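Local coordinates for PF04016 domain protein (Desulfitobacterium hafniense, PDB 3L5O) that is of unknown function but combines enolase-like and Rossmann-like folds around a putative active site, possibly serving heavy-metal chelation, at residues V48-G52 against N53-L57; N137-G141 against K142-V146; G173-P176 against L177-E181; G221-A225 against P226-E230. All coordinates share one frame; numbering follows the deposited sequence.

Contact 1: V48-G52 against N53-L57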
loop_
_atom_site.group_PDB
_atom_site.type_symbol
_atom_site.label_atom_id
_atom_site.label_comp_id
_atom_site.label_asym_id
_atom_site.label_seq_id
_atom_site.Cartn_x
_atom_site.Cartn_y
_atom_site.Cartn_z
ATOM N N VAL A 48 -11.063 5.566 2.813
ATOM C CA VAL A 48 -11.390 5.412 1.393
ATOM C C VAL A 48 -11.818 6.765 0.774
ATOM O O VAL A 48 -12.580 7.535 1.365
ATOM C CB VAL A 48 -12.419 4.262 1.161
ATOM C CG1 VAL A 48 -13.756 4.578 1.783
ATOM C CG2 VAL A 48 -12.575 3.951 -0.323
ATOM N N ILE A 49 -11.278 7.052 -0.408
ATOM C CA ILE A 49 -11.612 8.240 -1.173
ATOM C C ILE A 49 -12.012 7.862 -2.593
ATOM O O ILE A 49 -11.396 7.020 -3.199
ATOM C CB ILE A 49 -10.397 9.209 -1.182
ATOM C CG1 ILE A 49 -10.168 9.733 0.237
ATOM C CG2 ILE A 49 -10.580 10.330 -2.176
ATOM C CD1 ILE A 49 -9.225 10.898 0.343
ATOM N N ARG A 50 -13.068 8.502 -3.091
ATOM C CA ARG A 50 -13.434 8.520 -4.505
ATOM C C ARG A 50 -13.099 9.861 -5.118
ATOM O O ARG A 50 -13.415 10.885 -4.539
ATOM C CB ARG A 50 -14.936 8.326 -4.678
ATOM C CG ARG A 50 -15.341 8.180 -6.138
ATOM C CD ARG A 50 -16.788 7.717 -6.347
ATOM N NE ARG A 50 -17.780 8.689 -5.855
ATOM C CZ ARG A 50 -18.102 9.826 -6.440
ATOM N NH1 ARG A 50 -17.511 10.206 -7.564
ATOM N NH2 ARG A 50 -19.023 10.613 -5.888
ATOM N N SER A 51 -12.462 9.838 -6.289
ATOM C CA SER A 51 -12.328 11.004 -7.161
ATOM C C SER A 51 -12.819 10.547 -8.524
ATOM O O SER A 51 -12.173 9.690 -9.128
ATOM C CB SER A 51 -10.862 11.459 -7.294
ATOM O OG SER A 51 -10.738 12.583 -8.177
ATOM N N GLY A 52 -13.933 11.127 -9.000
ATOM C CA GLY A 52 -14.648 10.608 -10.156
ATOM C C GLY A 52 -15.010 9.128 -10.094
ATOM O O GLY A 52 -15.716 8.686 -9.189
ATOM N N ASN A 53 -14.517 8.369 -11.069
ATOM C CA ASN A 53 -14.671 6.904 -11.138
ATOM C C ASN A 53 -13.587 6.088 -10.376
ATOM O O ASN A 53 -13.633 4.849 -10.339
ATOM C CB ASN A 53 -14.716 6.531 -12.637
ATOM C CG ASN A 53 -14.740 5.040 -12.897
ATOM O OD1 ASN A 53 -15.626 4.323 -12.426
ATOM N ND2 ASN A 53 -13.781 4.568 -13.697
ATOM N N GLY A 54 -12.631 6.763 -9.747
ATOM C CA GLY A 54 -11.499 6.099 -9.130
ATOM C C GLY A 54 -11.620 6.056 -7.621
ATOM O O GLY A 54 -12.003 7.042 -6.979
ATOM N N VAL A 55 -11.270 4.918 -7.043
ATOM C CA VAL A 55 -11.333 4.726 -5.603
ATOM C C VAL A 55 -9.978 4.234 -5.066
ATOM O O VAL A 55 -9.445 3.228 -5.534
ATOM C CB VAL A 55 -12.446 3.709 -5.226
ATOM C CG1 VAL A 55 -12.383 3.362 -3.725
ATOM C CG2 VAL A 55 -13.792 4.265 -5.600
ATOM N N GLY A 56 -9.450 4.957 -4.080
ATOM C CA GLY A 56 -8.250 4.568 -3.372
ATOM C C GLY A 56 -8.482 4.296 -1.899
ATOM O O GLY A 56 -9.449 4.808 -1.274
ATOM N N LEU A 57 -7.589 3.466 -1.359
ATOM C CA LEU A 57 -7.657 2.941 0.008
ATOM C C LEU A 57 -6.339 3.210 0.744
ATOM O O LEU A 57 -5.252 3.273 0.118
ATOM C CB LEU A 57 -7.884 1.429 -0.005
ATOM C CG LEU A 57 -9.189 0.876 -0.552
ATOM C CD1 LEU A 57 -9.011 -0.578 -0.952
ATOM C CD2 LEU A 57 -10.303 1.017 0.486
#
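V48 and V55 pack where this beta hairpin is tightest: CG2 of V48 lies 3.5 Å from CG1 of V55, closer than carbons normally come, and the two side chains pass at a slant. That V48 methyl is anti to the backbone N, which places it against V55 CG1 and also, at 3.8 Å from V48 CG2, against CD2 of L57. Strands 48-51 and 54-57 run at 159°, nearly antiparallel. I49 and G56 form a hydrogen-bonded pair with two backbone bonds, I49 N to G56 O and G56 N to I49 O, each 3.0 Å long; S51 and G54 pair likewise and close a type II' turn in which G52 takes the positive phi of 52°. The packing opens out towards this turn, since G52 and N53 are exposed. R50, only partly buried, bends at chi3 (64°) and brings NH1 to 2.9 Å from G52 O; the acceptor lies nearly in the guanidinium plane, so the turn is met by the group's edge. Its NE is taken by a salt bridge to E39, giving the charge a second hold. Strand 46-51 is the middle one of a three-stranded antiparallel sheet, consistent with the enolase-like part of the protein: V48 bonds to V41 of strand 39-42 through the backbone, the I49 side chain packs on I96, A99, A100 and A103 of helix 91-105, and V48 and L57 lie on helix 244-251.

Contact 2: N137-G141 against K142-V146; sequences NEVKG and KKVGV
K142 turns back along the carbonyls of the bend that precedes it, and its side chain can be followed atom by atom. CB starts 3.3 Å from V139 O. CG, set beside the backbone N by chi1 of -57°, lies 3.6 Å from K140 O. A bend at chi2 then carries CD past the peptide of G141, with G141 O at 3.9 Å, after which the chain leads away from the turn towards its charged end. The backbone under this side chain is a type II beta turn from V139 to K142, closed by K142 N donating to V139 O over 3.0 Å. Its donor stands 42° out of the carbonyl plane, well off a lone-pair direction, and G141 occupies the corner that requires positive phi (75°). A type I turn from N137 to K140 comes just before, but its backbone bond is weak. Beyond the bend V144, already in strand 143-147, directs CG2 at V139: the methyl is 3.8 Å from CB of V139, and the two valines cross at about a right angle. Both also pack on Y191 of strand 189-193, which places this join at the entrance to a central strand of the Rossmann-like sheet. E138 finds its charge partner in R214, outside the bend. Between the two segments the link is thus one backbone bond and one valine pair, while backbone bonds of G141 with I160 and of K142 with D162 tie the turn to the start of strand 162-167; K142 contributes the aliphatic part of its chain, and no lysine ammonium group is used across the contact.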
loop_
_atom_site.group_PDB
_atom_site.type_symbol
_atom_site.label_atom_id
_atom_site.label_comp_id
_atom_site.label_asym_id
_atom_site.label_seq_id
_atom_site.Cartn_x
_atom_site.Cartn_y
_atom_site.Cartn_z
ATOM N N ASN A 137 8.349 -20.160 -6.944
ATOM C CA ASN A 137 9.480 -20.735 -7.671
ATOM C C ASN A 137 10.756 -19.900 -7.544
ATOM O O ASN A 137 11.831 -20.422 -7.267
ATOM C CB ASN A 137 9.113 -20.938 -9.144
ATOM C CG ASN A 137 8.248 -22.159 -9.351
ATOM O OD1 ASN A 137 8.674 -23.281 -9.081
ATOM N ND2 ASN A 137 7.022 -21.950 -9.819
ATOM N N GLU A 138 10.610 -18.593 -7.690
ATOM C CA GLU A 138 11.745 -17.680 -7.720
ATOM C C GLU A 138 12.532 -17.602 -6.416
ATOM O O GLU A 138 13.749 -17.452 -6.438
ATOM C CB GLU A 138 11.251 -16.290 -8.045
ATOM C CG GLU A 138 12.318 -15.425 -8.658
ATOM C CD GLU A 138 11.768 -14.079 -9.010
ATOM O OE1 GLU A 138 11.066 -13.514 -8.145
ATOM O OE2 GLU A 138 12.031 -13.613 -10.141
ATOM N N VAL A 139 11.825 -17.705 -5.291
ATOM C CA VAL A 139 12.417 -17.518 -3.973
ATOM C C VAL A 139 12.875 -18.808 -3.320
ATOM O O VAL A 139 13.372 -18.766 -2.205
ATOM C CB VAL A 139 11.443 -16.793 -3.010
ATOM C CG1 VAL A 139 11.000 -15.465 -3.587
ATOM C CG2 VAL A 139 10.234 -17.672 -2.664
ATOM N N LYS A 140 12.698 -19.942 -3.998
ATOM C CA LYS A 140 13.075 -21.240 -3.468
ATOM C C LYS A 140 14.555 -21.246 -3.112
ATOM O O LYS A 140 15.379 -20.918 -3.955
ATOM C CB LYS A 140 12.827 -22.359 -4.512
ATOM C CG LYS A 140 11.421 -22.976 -4.525
ATOM C CD LYS A 140 11.427 -24.394 -5.173
ATOM C CE LYS A 140 10.292 -25.301 -4.634
ATOM N NZ LYS A 140 8.921 -24.737 -4.875
ATOM N N GLY A 141 14.873 -21.626 -1.876
ATOM C CA GLY A 141 16.235 -21.699 -1.385
ATOM C C GLY A 141 16.890 -20.364 -1.067
ATOM O O GLY A 141 18.050 -20.322 -0.701
ATOM N N LYS A 142 16.140 -19.277 -1.165
ATOM C CA LYS A 142 16.694 -17.934 -1.023
ATOM C C LYS A 142 16.296 -17.323 0.304
ATOM O O LYS A 142 15.443 -17.846 1.009
ATOM C CB LYS A 142 16.231 -17.056 -2.178
ATOM C CG LYS A 142 16.591 -17.589 -3.551
ATOM C CD LYS A 142 18.089 -17.783 -3.706
ATOM C CE LYS A 142 18.484 -17.812 -5.161
ATOM N NZ LYS A 142 19.862 -18.376 -5.350
ATOM N N LYS A 143 16.966 -16.246 0.664
ATOM C CA LYS A 143 16.624 -15.499 1.865
ATOM C C LYS A 143 15.573 -14.414 1.603
ATOM O O LYS A 143 15.762 -13.493 0.791
ATOM C CB LYS A 143 17.874 -14.908 2.514
ATOM C CG LYS A 143 17.581 -14.251 3.861
ATOM C CD LYS A 143 18.806 -14.194 4.800
ATOM C CE LYS A 143 18.483 -13.462 6.137
ATOM N NZ LYS A 143 17.720 -14.332 7.078
ATOM N N VAL A 144 14.462 -14.521 2.310
ATOM C CA VAL A 144 13.288 -13.668 2.064
ATOM C C VAL A 144 12.867 -12.906 3.330
ATOM O O VAL A 144 12.759 -13.466 4.431
ATOM C CB VAL A 144 12.081 -14.499 1.561
ATOM C CG1 VAL A 144 10.839 -13.629 1.384
ATOM C CG2 VAL A 144 12.433 -15.226 0.265
ATOM N N GLY A 145 12.655 -11.611 3.175
ATOM C CA GLY A 145 12.255 -10.770 4.283
ATOM C C GLY A 145 10.900 -10.179 3.940
ATOM O O GLY A 145 10.740 -9.628 2.859
ATOM N N VAL A 146 9.953 -10.276 4.867
ATOM C CA VAL A 146 8.601 -9.721 4.721
ATOM C C VAL A 146 8.308 -8.765 5.873
ATOM O O VAL A 146 8.403 -9.143 7.028
ATOM C CB VAL A 146 7.530 -10.825 4.737
ATOM C CG1 VAL A 146 6.122 -10.198 4.660
ATOM C CG2 VAL A 146 7.751 -11.808 3.578
#

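Contact 3: G173-P176 against L177-E181; sequences GDYP and LPASE
Y175 and A179 meet through their beta carbons, 3.8 Å apart. The alanine methyl comes to the phenol ring at an oblique angle, with CD2 of Y175 4.2 Å from CB of A179. A chi1 of -64° sets the ring beside the tyrosine's own backbone N, leaving CD2 as the ring atom nearest to the methyl. Next along the chain the two prolines stand with CB of P176 4.0 Å from CD of P178, a looser apolar contact between the two pyrrolidine rings. The backbone bond of this turn is A179 N to P176 O, 3.1 Å, the donor well above the carbonyl plane. P178 has no N-H to offer the same oxygen. The segment is a strand-to-helix junction of the Rossmann-like sheet: the short, weakly bonded edge strand 175-176, joined by backbone bonds to I165 and E167, passes into helix 180-183 on the way to the parallel strand 189-193, a beta-alpha-beta crossover. The L177 side chain packs on W168 and T201 and comes about 4 Å from a bound imidazole, probably derived from the crystallisation liquor. The carbonyl oxygen of L177 has two donors, both from S180. The hydroxyl OG reaches L177 O over 2.8 Å, nearly in line with the carbonyl bond, while S180 N comes to the same oxygen at 3.0 Å.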
loop_
_atom_site.group_PDB
_atom_site.type_symbol
_atom_site.label_atom_id
_atom_site.label_comp_id
_atom_site.label_asym_id
_atom_site.label_seq_id
_atom_site.Cartn_x
_atom_site.Cartn_y
_atom_site.Cartn_z
ATOM N N GLY A 173 6.450 -16.492 16.000
ATOM C CA GLY A 173 7.682 -16.738 15.225
ATOM C C GLY A 173 8.375 -15.531 14.574
ATOM O O GLY A 173 9.360 -15.682 13.852
ATOM N N ASP A 174 7.879 -14.327 14.834
ATOM C CA ASP A 174 8.232 -13.161 14.052
ATOM C C ASP A 174 9.134 -12.183 14.793
ATOM O O ASP A 174 9.277 -12.236 16.014
ATOM C CB ASP A 174 6.960 -12.436 13.634
ATOM C CG ASP A 174 5.967 -13.339 12.879
ATOM O OD1 ASP A 174 6.378 -14.392 12.345
ATOM O OD2 ASP A 174 4.749 -13.052 12.776
ATOM N N TYR A 175 9.710 -11.254 14.032
ATOM C CA TYR A 175 10.674 -10.301 14.559
ATOM C C TYR A 175 10.025 -8.970 14.713
ATOM O O TYR A 175 9.170 -8.619 13.906
ATOM C CB TYR A 175 11.839 -10.134 13.599
ATOM C CG TYR A 175 12.645 -11.357 13.406
ATOM C CD1 TYR A 175 12.320 -12.289 12.420
ATOM C CD2 TYR A 175 13.748 -11.587 14.200
ATOM C CE1 TYR A 175 13.103 -13.431 12.239
ATOM C CE2 TYR A 175 14.533 -12.701 14.026
ATOM C CZ TYR A 175 14.212 -13.620 13.059
ATOM O OH TYR A 175 15.039 -14.726 12.932
ATOM N N PRO A 176 10.450 -8.195 15.702
ATOM C CA PRO A 176 10.003 -6.809 15.795
ATOM C C PRO A 176 10.687 -5.983 14.719
ATOM O O PRO A 176 11.701 -6.364 14.137
ATOM C CB PRO A 176 10.404 -6.424 17.225
ATOM C CG PRO A 176 11.540 -7.221 17.515
ATOM C CD PRO A 176 11.366 -8.531 16.809
ATOM N N LEU A 177 10.091 -4.857 14.412
ATOM C CA LEU A 177 10.527 -4.019 13.344
ATOM C C LEU A 177 11.979 -3.500 13.392
ATOM O O LEU A 177 12.614 -3.417 12.348
ATOM C CB LEU A 177 9.533 -2.849 13.170
ATOM C CG LEU A 177 9.639 -2.299 11.768
ATOM C CD1 LEU A 177 9.175 -3.351 10.747
ATOM C CD2 LEU A 177 8.849 -0.963 11.634
ATOM N N PRO A 178 12.541 -3.168 14.553
ATOM C CA PRO A 178 13.969 -2.803 14.591
ATOM C C PRO A 178 14.932 -3.876 14.023
ATOM O O PRO A 178 16.079 -3.559 13.716
ATOM C CB PRO A 178 14.220 -2.539 16.094
ATOM C CG PRO A 178 12.874 -2.167 16.667
ATOM C CD PRO A 178 11.915 -3.031 15.880
ATOM N N ALA A 179 14.492 -5.122 13.914
ATOM C CA ALA A 179 15.300 -6.178 13.334
ATOM C C ALA A 179 15.529 -5.996 11.838
ATOM O O ALA A 179 16.408 -6.616 11.288
ATOM C CB ALA A 179 14.699 -7.563 13.626
ATOM N N SER A 180 14.766 -5.131 11.199
ATOM C CA SER A 180 14.976 -4.765 9.792
ATOM C C SER A 180 16.401 -4.334 9.499
ATOM O O SER A 180 16.956 -4.719 8.476
ATOM C CB SER A 180 13.983 -3.685 9.376
ATOM O OG SER A 180 14.149 -2.519 10.134
ATOM N N GLU A 181 17.004 -3.571 10.411
ATOM C CA GLU A 181 18.376 -3.118 10.256
ATOM C C GLU A 181 19.375 -4.278 10.151
ATOM O O GLU A 181 20.430 -4.156 9.505
ATOM C CB GLU A 181 18.782 -2.203 11.423
ATOM C CG GLU A 181 18.062 -0.863 11.481
ATOM C CD GLU A 181 18.579 0.146 10.471
ATOM O OE1 GLU A 181 19.741 0.009 10.023
ATOM O OE2 GLU A 181 17.825 1.068 10.119
#

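Contact 4: G221-A225 against P226-E230; sequences GTPLA and PVLFE
L228 N donates to A225 O over 2.8 Å, the one hydrogen bond between these segments, with an N-H...O angle of 152°. It opens a 3-10 segment, 226-230, in the connection between the parallel strands 214-218 and 235-241 of the Rossmann-like sheet. The same i to i+3 spacing continues in F229 N to P226 O and E230 N to V227 O, each 2.9 Å. P226 suits the first position because a residue there needs no N-H for the pattern. Just upstream the chain makes an inverse gamma turn centred on L224, whose closing bond from A225 N to P223 O is weak. L228 lies alongside the carbonyl that its own backbone N grips: its CB is 3.2 Å from A225 O. With CG beside the backbone N (chi1 -60°), the side chain extends back over the turn, and CD1 reaches P223 O at 3.7 Å. CD1 also approaches the methyl CB of A225, at 4.0 Å, so one leucine branch bridges both ends of the bend. Two helices border this apolar patch: P223 rests on L98 and I101 of helix 91-105, while L228 meets I23 and M27 of helix 22-29. N106 secures the loop's polar backbone, its amide oxygen receiving L224 N and its amide nitrogen donating to T222 O. CG1 of V227 comes to 4.2 Å from the CB of A225.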
loop_
_atom_site.group_PDB
_atom_site.type_symbol
_atom_site.label_atom_id
_atom_site.label_comp_id
_atom_site.label_asym_id
_atom_site.label_seq_id
_atom_site.Cartn_x
_atom_site.Cartn_y
_atom_site.Cartn_z
ATOM N N GLY A 221 -3.551 -0.752 -0.225
ATOM C CA GLY A 221 -3.100 0.620 -0.239
ATOM C C GLY A 221 -1.831 0.909 -1.042
ATOM O O GLY A 221 -1.245 1.991 -0.934
ATOM N N THR A 222 -1.437 -0.024 -1.894
ATOM C CA THR A 222 -0.305 0.166 -2.781
ATOM C C THR A 222 -0.748 1.000 -3.979
ATOM O O THR A 222 -1.712 0.632 -4.671
ATOM C CB THR A 222 0.184 -1.182 -3.285
ATOM O OG1 THR A 222 0.577 -2.005 -2.161
ATOM C CG2 THR A 222 1.416 -1.011 -4.159
ATOM N N PRO A 223 -0.075 2.129 -4.202
ATOM C CA PRO A 223 -0.284 2.909 -5.423
ATOM C C PRO A 223 0.321 2.231 -6.637
ATOM O O PRO A 223 1.461 1.772 -6.587
ATOM C CB PRO A 223 0.409 4.261 -5.114
ATOM C CG PRO A 223 0.841 4.213 -3.683
ATOM C CD PRO A 223 0.894 2.773 -3.292
ATOM N N LEU A 224 -0.440 2.186 -7.721
ATOM C CA LEU A 224 -0.029 1.538 -8.944
ATOM C C LEU A 224 0.656 2.565 -9.840
ATOM O O LEU A 224 0.226 2.848 -10.972
ATOM C CB LEU A 224 -1.247 0.877 -9.590
ATOM C CG LEU A 224 -1.866 -0.254 -8.734
ATOM C CD1 LEU A 224 -3.233 -0.634 -9.234
ATOM C CD2 LEU A 224 -0.979 -1.509 -8.675
ATOM N N ALA A 225 1.754 3.089 -9.293
ATOM C CA ALA A 225 2.418 4.299 -9.730
ATOM C C ALA A 225 3.828 3.918 -10.184
ATOM O O ALA A 225 4.755 3.815 -9.354
ATOM C CB ALA A 225 2.497 5.263 -8.575
ATOM N N PRO A 226 3.988 3.672 -11.484
ATOM C CA PRO A 226 5.286 3.281 -12.048
ATOM C C PRO A 226 6.433 4.212 -11.690
ATOM O O PRO A 226 7.566 3.779 -11.776
ATOM C CB PRO A 226 5.043 3.306 -13.554
ATOM C CG PRO A 226 3.577 3.130 -13.726
ATOM C CD PRO A 226 2.928 3.721 -12.506
ATOM N N VAL A 227 6.162 5.459 -11.310
ATOM C CA VAL A 227 7.207 6.361 -10.837
ATOM C C VAL A 227 7.958 5.754 -9.637
ATOM O O VAL A 227 9.161 5.956 -9.460
ATOM C CB VAL A 227 6.633 7.785 -10.506
ATOM C CG1 VAL A 227 5.856 7.785 -9.197
ATOM C CG2 VAL A 227 7.732 8.840 -10.486
ATOM N N LEU A 228 7.262 4.956 -8.842
ATOM C CA LEU A 228 7.900 4.223 -7.742
ATOM C C LEU A 228 9.067 3.304 -8.175
ATOM O O LEU A 228 9.971 3.048 -7.386
ATOM C CB LEU A 228 6.837 3.455 -6.933
ATOM C CG LEU A 228 5.752 4.345 -6.284
ATOM C CD1 LEU A 228 4.610 3.555 -5.689
ATOM C CD2 LEU A 228 6.329 5.289 -5.233
ATOM N N PHE A 229 9.080 2.852 -9.430
ATOM C CA PHE A 229 10.158 2.003 -9.933
ATOM C C PHE A 229 11.460 2.781 -10.118
ATOM O O PHE A 229 12.527 2.202 -10.283
ATOM C CB PHE A 229 9.768 1.361 -11.270
ATOM C CG PHE A 229 8.540 0.480 -11.214
ATOM C CD1 PHE A 229 8.313 -0.382 -10.145
ATOM C CD2 PHE A 229 7.631 0.489 -12.268
ATOM C CE1 PHE A 229 7.186 -1.186 -10.108
ATOM C CE2 PHE A 229 6.513 -0.330 -12.244
ATOM C CZ PHE A 229 6.295 -1.164 -11.166
ATOM N N GLU A 230 11.336 4.102 -10.105
ATOM C CA GLU A 230 12.457 5.036 -10.142
ATOM C C GLU A 230 12.900 5.406 -8.721
ATOM O O GLU A 230 13.877 6.125 -8.540
ATOM C CB GLU A 230 12.050 6.279 -10.963
ATOM C CG GLU A 230 11.448 5.936 -12.339
ATOM C CD GLU A 230 10.763 7.127 -13.041
ATOM O OE1 GLU A 230 11.006 8.298 -12.655
ATOM O OE2 GLU A 230 9.966 6.901 -13.989
#

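Two pairs of neighbours emerge. Contacts 1 and 4 have centres about 17 Å apart and nearest atoms about 3 Å apart, and the side-chain nitrogen of N102, in helix 91-105, donates to both L57 O and G221 O; that helix therefore ties the hairpin to the Rossmann-like loop. Contacts 2 and 3, also about 17 Å between centres, reach one mixed sheet, at a central strand and an edge strand. They lie across the chain's centre from contact 1, about 34 and 33 Å from it between centres. The proposed active site combines both folds, but none of the four contacts can be assigned to it; the bound imidazole sits by contact 3, remote from the hairpin.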